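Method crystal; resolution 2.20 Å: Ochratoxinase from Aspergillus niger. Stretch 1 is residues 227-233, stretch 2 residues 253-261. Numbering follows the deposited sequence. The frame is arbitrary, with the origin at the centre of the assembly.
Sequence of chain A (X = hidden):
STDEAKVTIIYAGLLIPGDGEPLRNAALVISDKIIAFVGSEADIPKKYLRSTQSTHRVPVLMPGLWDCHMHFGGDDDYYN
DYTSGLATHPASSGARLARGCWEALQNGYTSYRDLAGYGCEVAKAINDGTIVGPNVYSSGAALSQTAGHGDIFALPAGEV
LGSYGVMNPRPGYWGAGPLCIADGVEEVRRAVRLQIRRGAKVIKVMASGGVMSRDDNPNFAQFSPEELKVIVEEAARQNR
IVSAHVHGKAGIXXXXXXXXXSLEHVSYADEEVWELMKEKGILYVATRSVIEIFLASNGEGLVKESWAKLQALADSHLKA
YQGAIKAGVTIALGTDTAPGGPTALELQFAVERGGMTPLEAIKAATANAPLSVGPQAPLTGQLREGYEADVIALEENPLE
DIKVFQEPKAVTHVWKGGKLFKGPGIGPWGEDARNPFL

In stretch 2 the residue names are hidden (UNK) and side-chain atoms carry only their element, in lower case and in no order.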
# COMPACT_ATOMS: atom_id res chain seq x y z
N GLU A 227 -2.55 -20.54 20.47
CA GLU A 227 -3.48 -20.10 19.44
C GLU A 227 -4.78 -20.89 19.49
O GLU A 227 -5.86 -20.31 19.41
CB GLU A 227 -2.86 -20.23 18.06
CG GLU A 227 -1.82 -19.17 17.74
CD GLU A 227 -0.85 -19.62 16.68
OE1 GLU A 227 -0.08 -20.55 16.98
OE2 GLU A 227 -0.86 -19.06 15.55
N LEU A 228 -4.67 -22.22 19.63
CA LEU A 228 -5.86 -23.06 19.64
C LEU A 228 -6.80 -22.70 20.79
O LEU A 228 -8.00 -22.66 20.62
CB LEU A 228 -5.50 -24.54 19.69
CG LEU A 228 -4.88 -25.17 18.44
CD1 LEU A 228 -4.44 -26.60 18.74
CD2 LEU A 228 -5.86 -25.15 17.29
N LYS A 229 -6.25 -22.43 21.96
CA LYS A 229 -7.07 -22.06 23.11
C LYS A 229 -7.82 -20.75 22.85
O LYS A 229 -8.99 -20.64 23.16
CB LYS A 229 -6.18 -21.95 24.35
CG LYS A 229 -6.90 -21.57 25.63
CD LYS A 229 -5.92 -21.57 26.78
CE LYS A 229 -6.57 -21.23 28.12
NZ LYS A 229 -6.22 -19.84 28.61
N VAL A 230 -7.11 -19.76 22.33
CA VAL A 230 -7.72 -18.48 21.98
C VAL A 230 -8.82 -18.66 20.93
O VAL A 230 -9.93 -18.18 21.11
CB VAL A 230 -6.65 -17.47 21.52
CG1 VAL A 230 -7.27 -16.27 20.81
CG2 VAL A 230 -5.84 -17.02 22.71
N ILE A 231 -8.54 -19.42 19.89
CA ILE A 231 -9.57 -19.74 18.92
C ILE A 231 -10.82 -20.34 19.57
O ILE A 231 -11.95 -19.91 19.27
CB ILE A 231 -9.05 -20.68 17.82
CG1 ILE A 231 -8.09 -19.91 16.92
CG2 ILE A 231 -10.20 -21.21 16.98
CD1 ILE A 231 -7.22 -20.80 16.06
N VAL A 232 -10.65 -21.33 20.43
CA VAL A 232 -11.79 -21.95 21.13
C VAL A 232 -12.54 -20.93 22.00
O VAL A 232 -13.77 -20.91 22.01
CB VAL A 232 -11.33 -23.18 21.95
CG1 VAL A 232 -12.43 -23.65 22.92
CG2 VAL A 232 -10.95 -24.31 21.01
N GLU A 233 -11.80 -20.08 22.71
CA GLU A 233 -12.39 -19.04 23.56
C GLU A 233 -13.17 -18.02 22.74
O GLU A 233 -14.24 -17.57 23.15
CB GLU A 233 -11.30 -18.34 24.37
CG GLU A 233 -10.75 -19.19 25.49
CD GLU A 233 -9.44 -18.65 26.05
OE1 GLU A 233 -8.86 -17.72 25.43
OE2 GLU A 233 -8.99 -19.15 27.12
N UNK A 253 -4.64 -34.60 20.25
CA UNK A 253 -4.52 -34.24 21.67
C UNK A 253 -4.47 -32.72 21.87
O UNK A 253 -5.04 -32.21 22.82
c UNK A 253 -3.93 -36.88 24.92
s UNK A 253 -4.71 -37.05 23.32
c UNK A 253 -3.37 -36.43 22.30
c UNK A 253 -3.30 -34.90 22.29
N UNK A 254 -3.79 -32.01 20.99
CA UNK A 254 -3.73 -30.57 21.14
C UNK A 254 -5.13 -29.96 20.94
O UNK A 254 -5.50 -29.01 21.64
c UNK A 254 -2.74 -29.97 20.16
N UNK A 255 -5.90 -30.51 20.01
CA UNK A 255 -7.25 -30.00 19.74
C UNK A 255 -8.14 -30.26 20.95
O UNK A 255 -8.94 -29.41 21.33
c UNK A 255 -7.82 -30.63 18.50
N UNK A 256 -8.00 -31.42 21.57
CA UNK A 256 -8.82 -31.78 22.73
C UNK A 256 -8.49 -30.90 23.94
O UNK A 256 -9.38 -30.31 24.54
c UNK A 256 -9.06 -35.62 22.16
c UNK A 256 -9.28 -34.13 21.99
c UNK A 256 -9.17 -33.58 24.47
c UNK A 256 -8.62 -33.27 23.08
N UNK A 257 -7.21 -30.79 24.24
CA UNK A 257 -6.72 -29.90 25.28
C UNK A 257 -7.20 -28.46 25.13
O UNK A 257 -7.59 -27.85 26.11
c UNK A 257 -2.96 -29.46 26.18
c UNK A 257 -2.09 -28.60 27.11
n UNK A 257 -2.72 -28.30 28.43
c UNK A 257 -4.47 -29.46 26.45
c UNK A 257 -5.21 -29.92 25.25
N UNK A 258 -7.21 -27.94 23.91
CA UNK A 258 -7.63 -26.56 23.64
C UNK A 258 -9.12 -26.32 23.85
O UNK A 258 -9.52 -25.19 24.13
c UNK A 258 -7.27 -26.17 22.22
N UNK A 259 -9.93 -27.37 23.73
CA UNK A 259 -11.36 -27.28 23.98
C UNK A 259 -12.23 -27.49 22.76
O UNK A 259 -13.42 -27.21 22.81
N UNK A 260 -11.65 -27.98 21.66
CA UNK A 260 -12.43 -28.29 20.46
C UNK A 260 -13.46 -29.37 20.79
O UNK A 260 -13.19 -30.24 21.60
c UNK A 260 -11.51 -28.77 19.34
s UNK A 260 -10.32 -27.54 18.79
N UNK A 261 -14.64 -29.27 20.19
CA UNK A 261 -15.75 -30.13 20.53
C UNK A 261 -16.15 -31.04 19.40
O UNK A 261 -17.02 -31.86 19.54
n UNK A 261 -18.42 -30.70 24.67
c UNK A 261 -16.48 -29.63 23.48
c UNK A 261 -16.68 -28.63 22.34
c UNK A 261 -16.93 -29.30 21.01
c UNK A 261 -17.55 -29.49 24.54

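Position 253 lies on a helix that began earlier in the chain. Its side chain is an unbranched run of two carbons, a sulfur and a terminal carbon, and a thioether in that order identifies Met-253. All three chi angles are m, and the side chain is out of reach of stretch 1, so this contact places no demand on it.

Position 254 has a single side-chain carbon, which makes it Ala-254. Its CB points sideways, yet lies 4.0 Å from Leu-228 CD1, and its backbone O is 3.9 Å from the same CD1. The short side chain leaves the leucine methyl lying over both methyl and backbone.

Position 255 again carries one carbon and is Ala-255. Here the CA-to-CB bond points away from stretch 1; what comes near is the backbone, with N 4.4 Å from Leu-228 CD1. The residue is buried, and a methyl needs little room.

At position 256 four carbons fork at the first, one arm being two carbons long: the beta-branched pattern of Ile-256. It is buried but out of reach of stretch 1, an apolar side chain in keeping with an interior setting.

Position 257 shows four carbons in a row ending in nitrogen, hence Lys-257. It is exposed and does not reach stretch 1, so its charged amine suits the solvent-facing side of the helix.

Position 258 has one carbon, pointing toward stretch 1, and is Ala-258. Its CB sits 3.5 Å from Leu-228 CB and 3.9 Å from Lys-229 N, while the CA atoms of Lys-229 and Ala-258 are 4.6 Å apart. At such close backbone approach, a methyl fills the space between the two stretches.

Position 259 has no side-chain atoms: Gly-259. Its positive phi of 114° leaves the helix, and with bonds back into the last turn, among them the weak one from Gly-259 N to Ile-256 O at 3.1 Å, it makes a Schellman motif. An ideal CB would be jammed against the preceding carbonyl O, which by itself calls for glycine; it would also lie 2.9 Å from Val-232 CG1, a clash. Without it, Val-232 CG1 packs 3.7 Å from Gly-259 O.

Position 260 has one carbon followed by sulfur, the thiol side chain of Cys-260. Its SG lies 4.0 Å from Val-232 CG2, an apolar contact for a small, buried side chain. Its N donates to Ala-255 O at 3.1 Å, helping close the last turn.

Position 261 has four carbons in a row ending in nitrogen and is Lys-261. It does not touch stretch 1, and its amine is hydrogen-bonded elsewhere in the structure.

The contact is therefore made by apolar side chains of stretch 1 packing on small side chains and accessible backbone of stretch 2, burying 281 Å² in total with no hydrogen bond between the stretches. The helix axes approach to 8.9 Å at 46°. Leu-228 and Val-232, one turn apart, both point toward stretch 2: the leucine covers Ala-254 and Ala-258, while the valine packs against Ala-258, Gly-259 and Cys-260 where the helix ends. Small residues let the backbones come close, and the larger side chains of stretch 1 supply the bulk.

Stretch 2 (253-261) MAAIKAGCK
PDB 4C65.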